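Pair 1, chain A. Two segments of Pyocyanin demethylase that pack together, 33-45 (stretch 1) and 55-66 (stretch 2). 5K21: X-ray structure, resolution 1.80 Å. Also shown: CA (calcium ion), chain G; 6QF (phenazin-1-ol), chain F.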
# COMPACT_ATOMS: atom_id res chain seq x y z
N GLY A 33 1.32 -10.46 21.56
CA GLY A 33 0.39 -9.43 21.96
C GLY A 33 0.43 -8.24 21.01
O GLY A 33 1.32 -8.08 20.17
N MET A 34 -0.57 -7.39 21.16
CA MET A 34 -0.74 -6.29 20.21
C MET A 34 0.39 -5.29 20.40
O MET A 34 0.57 -4.75 21.50
CB MET A 34 -2.09 -5.62 20.42
CG MET A 34 -2.64 -4.94 19.18
SD MET A 34 -4.25 -4.17 19.47
CE MET A 34 -5.23 -5.56 20.02
N ASP A 35 1.16 -5.04 19.34
CA ASP A 35 2.22 -4.04 19.41
C ASP A 35 2.51 -3.56 18.00
O ASP A 35 2.00 -4.12 17.02
CB ASP A 35 3.50 -4.59 20.10
CG ASP A 35 4.25 -5.65 19.28
OD1 ASP A 35 3.60 -6.39 18.54
OD2 ASP A 35 5.50 -5.75 19.40
N VAL A 36 3.31 -2.50 17.91
CA VAL A 36 3.71 -1.98 16.61
C VAL A 36 4.23 -3.13 15.76
O VAL A 36 4.97 -3.99 16.24
CB VAL A 36 4.77 -0.87 16.77
CG1 VAL A 36 5.99 -1.37 17.51
CG2 VAL A 36 5.16 -0.32 15.42
N GLY A 37 3.77 -3.17 14.50
CA GLY A 37 4.23 -4.15 13.55
C GLY A 37 3.30 -5.32 13.35
O GLY A 37 3.53 -6.13 12.45
N ASP A 38 2.26 -5.44 14.16
CA ASP A 38 1.31 -6.48 13.89
C ASP A 38 0.53 -6.10 12.64
O ASP A 38 0.56 -4.95 12.18
CB ASP A 38 0.40 -6.70 15.09
CG ASP A 38 1.14 -7.30 16.27
OD1 ASP A 38 2.24 -7.86 16.06
OD2 ASP A 38 0.65 -7.27 17.41
N MET A 39 -0.15 -7.08 12.07
CA MET A 39 -0.79 -6.86 10.78
C MET A 39 -1.98 -7.77 10.60
O MET A 39 -1.95 -8.93 11.00
CB MET A 39 0.27 -7.10 9.70
CG MET A 39 -0.15 -6.98 8.28
SD MET A 39 1.21 -7.61 7.29
CE MET A 39 2.64 -6.91 8.05
N ASP A 40 -3.02 -7.23 9.99
CA ASP A 40 -4.19 -8.00 9.60
C ASP A 40 -4.30 -7.99 8.09
O ASP A 40 -4.17 -6.94 7.47
CB ASP A 40 -5.47 -7.43 10.18
CG ASP A 40 -5.53 -7.51 11.68
OD1 ASP A 40 -4.67 -8.18 12.31
OD2 ASP A 40 -6.45 -6.88 12.24
N ILE A 41 -4.56 -9.16 7.51
CA ILE A 41 -4.82 -9.30 6.09
C ILE A 41 -6.19 -9.96 5.96
O ILE A 41 -6.49 -10.90 6.70
CB ILE A 41 -3.70 -10.11 5.39
CG1 ILE A 41 -2.38 -9.32 5.49
CG2 ILE A 41 -4.05 -10.36 3.93
CD1 ILE A 41 -1.13 -10.09 5.10
N PHE A 42 -7.04 -9.43 5.09
CA PHE A 42 -8.43 -9.87 5.13
C PHE A 42 -9.12 -9.74 3.78
O PHE A 42 -8.67 -9.01 2.89
CB PHE A 42 -9.23 -9.06 6.16
CG PHE A 42 -9.17 -7.57 5.90
CD1 PHE A 42 -8.11 -6.82 6.36
CD2 PHE A 42 -10.15 -6.96 5.15
CE1 PHE A 42 -8.04 -5.45 6.10
CE2 PHE A 42 -10.09 -5.62 4.89
CZ PHE A 42 -9.02 -4.86 5.36
N SER A 43 -10.24 -10.44 3.66
CA SER A 43 -11.14 -10.34 2.52
C SER A 43 -12.56 -10.36 3.06
O SER A 43 -12.82 -10.90 4.14
CB SER A 43 -10.94 -11.50 1.52
OG SER A 43 -11.02 -12.77 2.15
N ASP A 44 -13.47 -9.76 2.30
CA ASP A 44 -14.86 -9.65 2.68
C ASP A 44 -15.75 -9.94 1.48
O ASP A 44 -15.33 -9.79 0.33
CB ASP A 44 -15.21 -8.25 3.21
CG ASP A 44 -14.32 -7.83 4.37
OD1 ASP A 44 -14.62 -8.21 5.51
OD2 ASP A 44 -13.30 -7.14 4.12
N ILE A 45 -16.97 -10.35 1.77
CA ILE A 45 -18.06 -10.46 0.80
C ILE A 45 -18.94 -9.23 0.94
O ILE A 45 -19.34 -8.87 2.05
CB ILE A 45 -18.88 -11.74 1.02
CG1 ILE A 45 -18.02 -13.00 0.81
CG2 ILE A 45 -20.09 -11.77 0.10
CD1 ILE A 45 -17.61 -13.21 -0.61
N TYR A 55 -16.66 -8.09 -3.64
CA TYR A 55 -15.78 -8.58 -2.59
C TYR A 55 -14.67 -7.57 -2.40
O TYR A 55 -14.53 -6.63 -3.20
CB TYR A 55 -15.24 -9.97 -2.92
CG TYR A 55 -14.56 -10.03 -4.27
CD1 TYR A 55 -13.21 -9.76 -4.39
CD2 TYR A 55 -15.28 -10.37 -5.41
CE1 TYR A 55 -12.59 -9.82 -5.61
CE2 TYR A 55 -14.67 -10.42 -6.64
CZ TYR A 55 -13.31 -10.15 -6.73
OH TYR A 55 -12.69 -10.19 -7.95
N ASP A 56 -13.88 -7.75 -1.35
CA ASP A 56 -12.76 -6.85 -1.15
C ASP A 56 -11.60 -7.62 -0.55
O ASP A 56 -11.70 -8.81 -0.21
CB ASP A 56 -13.15 -5.62 -0.31
CG ASP A 56 -13.45 -5.94 1.16
OD1 ASP A 56 -12.83 -6.87 1.74
OD2 ASP A 56 -14.31 -5.23 1.74
N GLY A 57 -10.48 -6.93 -0.53
CA GLY A 57 -9.26 -7.44 0.06
C GLY A 57 -8.44 -6.28 0.56
O GLY A 57 -8.45 -5.19 -0.02
N GLY A 58 -7.74 -6.50 1.67
CA GLY A 58 -7.01 -5.40 2.26
C GLY A 58 -6.02 -5.87 3.30
O GLY A 58 -5.95 -7.06 3.64
N ALA A 59 -5.28 -4.89 3.81
CA ALA A 59 -4.24 -5.13 4.80
C ALA A 59 -4.20 -3.94 5.74
O ALA A 59 -4.35 -2.79 5.29
CB ALA A 59 -2.88 -5.35 4.12
N CYS A 60 -4.05 -4.22 7.03
CA CYS A 60 -3.88 -3.21 8.06
C CYS A 60 -2.57 -3.47 8.78
O CYS A 60 -2.26 -4.61 9.10
CB CYS A 60 -5.03 -3.22 9.05
SG CYS A 60 -6.61 -2.63 8.35
N PHE A 61 -1.81 -2.40 9.00
CA PHE A 61 -0.54 -2.43 9.71
C PHE A 61 -0.66 -1.60 10.97
O PHE A 61 -1.04 -0.42 10.89
CB PHE A 61 0.58 -1.87 8.82
CG PHE A 61 0.62 -2.46 7.45
CD1 PHE A 61 -0.14 -1.92 6.42
CD2 PHE A 61 1.39 -3.56 7.19
CE1 PHE A 61 -0.12 -2.50 5.14
CE2 PHE A 61 1.43 -4.14 5.93
CZ PHE A 61 0.68 -3.60 4.90
N PHE A 62 -0.34 -2.19 12.12
CA PHE A 62 -0.38 -1.49 13.40
C PHE A 62 0.87 -0.63 13.52
O PHE A 62 1.97 -1.12 13.76
CB PHE A 62 -0.52 -2.51 14.53
CG PHE A 62 -1.88 -3.17 14.57
CD1 PHE A 62 -2.20 -4.18 13.67
CD2 PHE A 62 -2.83 -2.79 15.50
CE1 PHE A 62 -3.44 -4.79 13.68
CE2 PHE A 62 -4.08 -3.40 15.53
CZ PHE A 62 -4.39 -4.40 14.61
N THR A 63 0.71 0.68 13.35
CA THR A 63 1.83 1.60 13.36
C THR A 63 2.15 2.11 14.75
O THR A 63 3.27 2.53 15.01
CB THR A 63 1.53 2.79 12.43
OG1 THR A 63 0.30 3.39 12.83
CG2 THR A 63 1.39 2.32 11.00
N ASN A 64 1.18 2.07 15.65
CA ASN A 64 1.38 2.60 16.99
C ASN A 64 0.34 1.94 17.89
O ASN A 64 -0.85 1.94 17.56
CB ASN A 64 1.25 4.13 17.02
CG ASN A 64 1.75 4.72 18.31
OD1 ASN A 64 1.07 4.69 19.32
ND2 ASN A 64 2.99 5.18 18.31
N VAL A 65 0.80 1.34 18.97
CA VAL A 65 -0.08 0.66 19.91
C VAL A 65 0.22 1.19 21.30
O VAL A 65 1.35 1.06 21.79
CB VAL A 65 0.07 -0.87 19.87
CG1 VAL A 65 -0.87 -1.52 20.90
CG2 VAL A 65 -0.24 -1.41 18.46
N THR A 66 -0.76 1.81 21.92
CA THR A 66 -0.77 2.09 23.34
C THR A 66 -2.06 1.52 23.90
O THR A 66 -2.98 1.21 23.13
CB THR A 66 -0.67 3.59 23.62
OG1 THR A 66 -1.81 4.26 23.07
CG2 THR A 66 0.58 4.16 22.99
CA CA G . 2.67 -8.51 18.37
C4 6QF F . -9.93 -5.27 9.22
C5 6QF F . -9.20 -6.15 10.16
C6 6QF F . -9.56 -7.45 10.38
C10 6QF F . -11.44 -3.82 7.43
C13 6QF F . -11.82 -1.70 6.26
C15 6QF F . -10.01 -1.85 7.80
C1 6QF F . -10.68 -8.00 9.69
C2 6QF F . -11.38 -7.25 8.83
C3 6QF F . -11.06 -5.86 8.54
N7 6QF F . -11.79 -5.12 7.66
N8 6QF F . -9.58 -3.98 9.00
C9 6QF F . -10.31 -3.24 8.11
C11 6QF F . -12.16 -2.97 6.50
C14 6QF F . -10.71 -1.12 6.94
O19 6QF F . -8.15 -5.61 10.79

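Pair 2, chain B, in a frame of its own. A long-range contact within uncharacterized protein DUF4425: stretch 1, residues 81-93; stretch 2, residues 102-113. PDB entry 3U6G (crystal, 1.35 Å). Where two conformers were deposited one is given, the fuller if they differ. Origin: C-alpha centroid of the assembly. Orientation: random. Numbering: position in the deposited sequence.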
# COMPACT_ATOMS: atom_id res chain seq x y z
N ILE B 81 -19.78 2.60 11.46
CA ILE B 81 -20.78 3.59 11.88
C ILE B 81 -21.68 3.03 12.98
O ILE B 81 -22.72 3.61 13.29
CB ILE B 81 -21.68 4.04 10.70
CG1 ILE B 81 -22.35 2.83 10.02
CG2 ILE B 81 -20.86 4.87 9.72
CD1 ILE B 81 -23.58 3.19 9.19
N SER B 82 -21.27 1.90 13.58
CA SER B 82 -22.07 1.21 14.59
C SER B 82 -22.19 2.02 15.87
O SER B 82 -21.48 3.01 16.08
CB SER B 82 -21.44 -0.15 14.93
OG SER B 82 -21.49 -1.06 13.84
N GLU B 83 -23.12 1.59 16.73
CA GLU B 83 -23.26 2.13 18.07
C GLU B 83 -21.97 1.94 18.86
O GLU B 83 -21.14 1.09 18.50
CB GLU B 83 -24.43 1.45 18.80
CG GLU B 83 -24.23 -0.05 19.06
CD GLU B 83 -25.52 -0.76 19.47
OE1 GLU B 83 -26.44 -0.09 19.99
OE2 GLU B 83 -25.60 -1.99 19.28
N ALA B 84 -21.79 2.71 19.94
CA ALA B 84 -20.60 2.62 20.78
C ALA B 84 -20.44 1.21 21.38
O ALA B 84 -21.41 0.50 21.58
CB ALA B 84 -20.64 3.67 21.90
N GLY B 85 -19.19 0.81 21.62
CA GLY B 85 -18.92 -0.44 22.34
C GLY B 85 -18.73 -1.69 21.50
O GLY B 85 -18.63 -2.80 22.05
N LYS B 86 -18.68 -1.55 20.19
CA LYS B 86 -18.33 -2.68 19.32
C LYS B 86 -16.80 -2.78 19.26
O LYS B 86 -16.13 -1.75 19.24
CB LYS B 86 -18.91 -2.48 17.93
CG LYS B 86 -20.43 -2.44 17.91
CD LYS B 86 -21.01 -3.81 18.22
CE LYS B 86 -22.54 -3.76 18.32
NZ LYS B 86 -23.16 -5.08 18.66
N ARG B 87 -16.29 -4.01 19.22
CA ARG B 87 -14.86 -4.28 19.38
C ARG B 87 -14.28 -5.14 18.25
O ARG B 87 -14.89 -6.13 17.85
CB ARG B 87 -14.62 -5.01 20.71
CG ARG B 87 -15.10 -4.23 21.93
N LEU B 88 -13.10 -4.77 17.75
CA LEU B 88 -12.43 -5.54 16.71
C LEU B 88 -10.95 -5.71 17.01
O LEU B 88 -10.28 -4.74 17.39
CB LEU B 88 -12.57 -4.86 15.34
CG LEU B 88 -12.07 -5.67 14.14
CD1 LEU B 88 -13.02 -6.80 13.82
CD2 LEU B 88 -11.88 -4.77 12.92
N HIS B 89 -10.48 -6.94 16.85
CA HIS B 89 -9.05 -7.09 16.84
C HIS B 89 -8.55 -7.53 15.47
O HIS B 89 -9.14 -8.31 14.76
CB HIS B 89 -8.53 -7.97 17.96
CG HIS B 89 -7.06 -7.83 18.21
ND1 HIS B 89 -6.55 -7.04 19.21
CD2 HIS B 89 -6.00 -8.37 17.57
CE1 HIS B 89 -5.23 -7.11 19.19
NE2 HIS B 89 -4.87 -7.90 18.20
N ILE B 90 -7.46 -6.87 15.09
CA ILE B 90 -6.79 -7.12 13.80
C ILE B 90 -5.34 -7.46 14.11
O ILE B 90 -4.68 -6.72 14.84
CB ILE B 90 -6.82 -5.89 12.85
CG1 ILE B 90 -8.23 -5.64 12.32
CG2 ILE B 90 -5.84 -6.07 11.68
CD1 ILE B 90 -8.65 -6.58 11.20
N THR B 91 -4.86 -8.58 13.56
CA THR B 91 -3.45 -8.92 13.58
C THR B 91 -2.94 -9.04 12.14
O THR B 91 -3.57 -9.70 11.32
CB THR B 91 -3.19 -10.25 14.29
OG1 THR B 91 -3.69 -10.19 15.63
CG2 THR B 91 -1.70 -10.58 14.30
N VAL B 92 -1.84 -8.36 11.85
CA VAL B 92 -1.20 -8.47 10.54
C VAL B 92 0.26 -8.85 10.76
O VAL B 92 0.98 -8.15 11.48
CB VAL B 92 -1.28 -7.16 9.74
CG1 VAL B 92 -0.69 -7.37 8.35
CG2 VAL B 92 -2.72 -6.66 9.65
N ILE B 93 0.69 -9.96 10.17
CA ILE B 93 2.03 -10.48 10.39
C ILE B 93 2.74 -10.52 9.05
O ILE B 93 2.19 -10.98 8.05
CB ILE B 93 2.04 -11.90 11.02
CG1 ILE B 93 1.15 -11.97 12.26
CG2 ILE B 93 3.49 -12.32 11.34
CD1 ILE B 93 0.89 -13.39 12.76
N ASN B 102 7.85 -8.52 11.01
CA ASN B 102 7.07 -7.45 11.66
C ASN B 102 5.67 -7.94 11.96
O ASN B 102 5.19 -8.92 11.38
CB ASN B 102 6.98 -6.21 10.76
CG ASN B 102 8.26 -5.44 10.72
OD1 ASN B 102 8.81 -5.05 11.76
ND2 ASN B 102 8.77 -5.23 9.51
N ARG B 103 5.02 -7.26 12.89
CA ARG B 103 3.70 -7.62 13.32
C ARG B 103 3.00 -6.36 13.77
O ARG B 103 3.58 -5.53 14.46
CB ARG B 103 3.79 -8.61 14.49
CG ARG B 103 2.50 -8.83 15.27
CD ARG B 103 2.69 -9.76 16.43
NE ARG B 103 3.08 -11.12 16.03
CZ ARG B 103 2.33 -12.21 16.17
NH1 ARG B 103 1.11 -12.14 16.69
NH2 ARG B 103 2.80 -13.39 15.78
N LEU B 104 1.74 -6.24 13.40
CA LEU B 104 0.88 -5.19 13.90
C LEU B 104 -0.25 -5.86 14.65
O LEU B 104 -0.85 -6.83 14.17
CB LEU B 104 0.39 -4.35 12.72
CG LEU B 104 -0.74 -3.36 12.91
CD1 LEU B 104 -0.42 -2.06 12.20
CD2 LEU B 104 -2.04 -3.97 12.38
N GLU B 105 -0.53 -5.36 15.84
CA GLU B 105 -1.69 -5.79 16.59
C GLU B 105 -2.51 -4.55 16.91
O GLU B 105 -1.99 -3.58 17.45
CB GLU B 105 -1.29 -6.56 17.86
CG GLU B 105 -1.38 -8.08 17.69
CD GLU B 105 -0.34 -8.84 18.45
OE1 GLU B 105 0.36 -8.25 19.30
OE2 GLU B 105 -0.23 -10.04 18.19
N LYS B 106 -3.79 -4.61 16.55
CA LYS B 106 -4.68 -3.48 16.70
C LYS B 106 -5.95 -3.94 17.39
O LYS B 106 -6.45 -5.04 17.11
CB LYS B 106 -5.04 -2.92 15.33
CG LYS B 106 -3.87 -2.32 14.55
CD LYS B 106 -3.48 -0.98 15.13
CE LYS B 106 -2.34 -0.34 14.36
NZ LYS B 106 -1.97 0.97 14.96
N GLU B 107 -6.45 -3.08 18.26
CA GLU B 107 -7.74 -3.27 18.90
C GLU B 107 -8.56 -2.01 18.71
O GLU B 107 -8.10 -0.91 19.02
CB GLU B 107 -7.52 -3.49 20.38
CG GLU B 107 -8.79 -3.64 21.19
CD GLU B 107 -9.41 -4.99 20.97
OE1 GLU B 107 -8.64 -5.92 20.66
OE2 GLU B 107 -10.65 -5.13 21.12
N TYR B 108 -9.78 -2.16 18.19
CA TYR B 108 -10.65 -1.01 17.93
C TYR B 108 -11.95 -1.20 18.68
O TYR B 108 -12.49 -2.29 18.71
CB TYR B 108 -10.94 -0.87 16.44
CG TYR B 108 -9.70 -0.78 15.57
CD1 TYR B 108 -9.02 0.43 15.43
CD2 TYR B 108 -9.23 -1.89 14.88
CE1 TYR B 108 -7.90 0.52 14.62
CE2 TYR B 108 -8.11 -1.80 14.07
CZ TYR B 108 -7.45 -0.60 13.94
OH TYR B 108 -6.33 -0.50 13.14
N ILE B 109 -12.44 -0.11 19.29
CA ILE B 109 -13.70 -0.11 20.03
C ILE B 109 -14.46 1.17 19.66
O ILE B 109 -13.99 2.28 19.88
CB ILE B 109 -13.49 -0.19 21.56
CG1 ILE B 109 -12.66 -1.42 21.95
CG2 ILE B 109 -14.82 -0.23 22.27
CD1 ILE B 109 -11.59 -1.16 23.01
N THR B 110 -15.65 1.01 19.09
CA THR B 110 -16.42 2.17 18.65
C THR B 110 -16.92 2.97 19.85
O THR B 110 -17.18 2.40 20.92
CB THR B 110 -17.61 1.76 17.77
OG1 THR B 110 -18.49 0.91 18.52
CG2 THR B 110 -17.12 1.06 16.48
N ASP B 111 -17.02 4.29 19.67
CA ASP B 111 -17.43 5.19 20.75
C ASP B 111 -18.72 5.96 20.42
O ASP B 111 -19.10 6.89 21.15
CB ASP B 111 -16.30 6.18 21.09
CG ASP B 111 -16.03 7.18 19.96
OD1 ASP B 111 -16.73 7.14 18.93
OD2 ASP B 111 -15.11 8.02 20.13
N GLY B 112 -19.40 5.58 19.34
CA GLY B 112 -20.66 6.22 18.95
C GLY B 112 -20.49 7.19 17.80
O GLY B 112 -21.44 7.49 17.10
N ASN B 113 -19.28 7.72 17.64
CA ASN B 113 -18.94 8.52 16.48
C ASN B 113 -18.48 7.60 15.37
O ASN B 113 -18.20 6.42 15.60
CB ASN B 113 -17.81 9.51 16.80
CG ASN B 113 -18.19 10.52 17.86
OD1 ASN B 113 -19.23 11.18 17.76
ND2 ASN B 113 -17.34 10.66 18.88

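Pair 1 and pair 2 share one backbone plan: two antiparallel strands, their directions 167° and 166° apart, preceded in the first stretch by a loop that is tied to the second. Fourteen central residues superpose with an RMSD of 0.5 Å, and the hydrogen-bonding pattern matches. In pair 1, A:Asp40 pairs with A:Cys60 and A:Phe42 with A:Gly58; at the same positions in pair 2, B:Leu88 pairs with B:Tyr108 and B:Ile90 with B:Lys106.

A closely matched feature lies where the loop enters the strand. A:Gly37 N donates to A:Phe62 O at 2.8 Å, and B:Gly85 N donates to B:Thr110 O at 2.7 Å. Both glycines have positive phi (100° and 92°), where a CB would jam against the preceding carbonyl oxygen, so glycine suits the bend. The next residue closes the link: A:Phe62 N donates to A:Asp38 O (2.9 Å) and B:Thr110 N to B:Lys86 O (2.8 Å).

The matched A:Phe62 and B:Thr110 both point toward the opposing stretch, but fill the space differently. A:Phe62 fills the space beside the loop with a broad ring, whose CE2 lies 4.0 Å from A:Met34 SD. B:Thr110 is small and uses polarity instead: its OG1 donates to B:Glu83 O at 2.7 Å and accepts from B:Lys86 N at 3.0 Å, stitching the loop down. The pair 1 loop also holds calcium, bound by A:Gly33 O and the carboxylates of A:Asp35 and A:Asp38, whose negative charge suits a cation.

On the sheet face bearing A:Asp40, A:Phe42 and A:Cys60, pair 1 meets phenazin-1-ol. The ligand's O19 donates to A:Asp40 OD2 at 2.6 Å, while the A:Phe42 ring lies between the ligand and A:Gly58. A:Gly58 CA sits 4.0 Å from the centroid of the A:Phe42 ring; an ideal CB there would be 2.7 Å from A:Phe42 CZ, a clash, so the absent side chain makes room for the ring. Pair 2 places B:Ile90 and B:Lys106 at these positions. The branched B:Ile90 packs its CG1 4.2 Å from B:Tyr108 CE2, and the lysine's end leads away from the other strand. Further along, A:Asp44 OD2 approaches A:Asp56 OD1 to 2.4 Å, so close that one of the two acids probably carries a proton, though which one is open; the matching B:Val92 and B:Leu104 make an apolar contact, CG2 to CD2, at 3.9 Å.

On the other face, A:Ile41 CG1 meets A:Ala59 CB at 4.2 Å, whereas B:His89 ND1 donates to B:Glu107 OE1 at 2.8 Å, a polar solution suited to a more exposed surface.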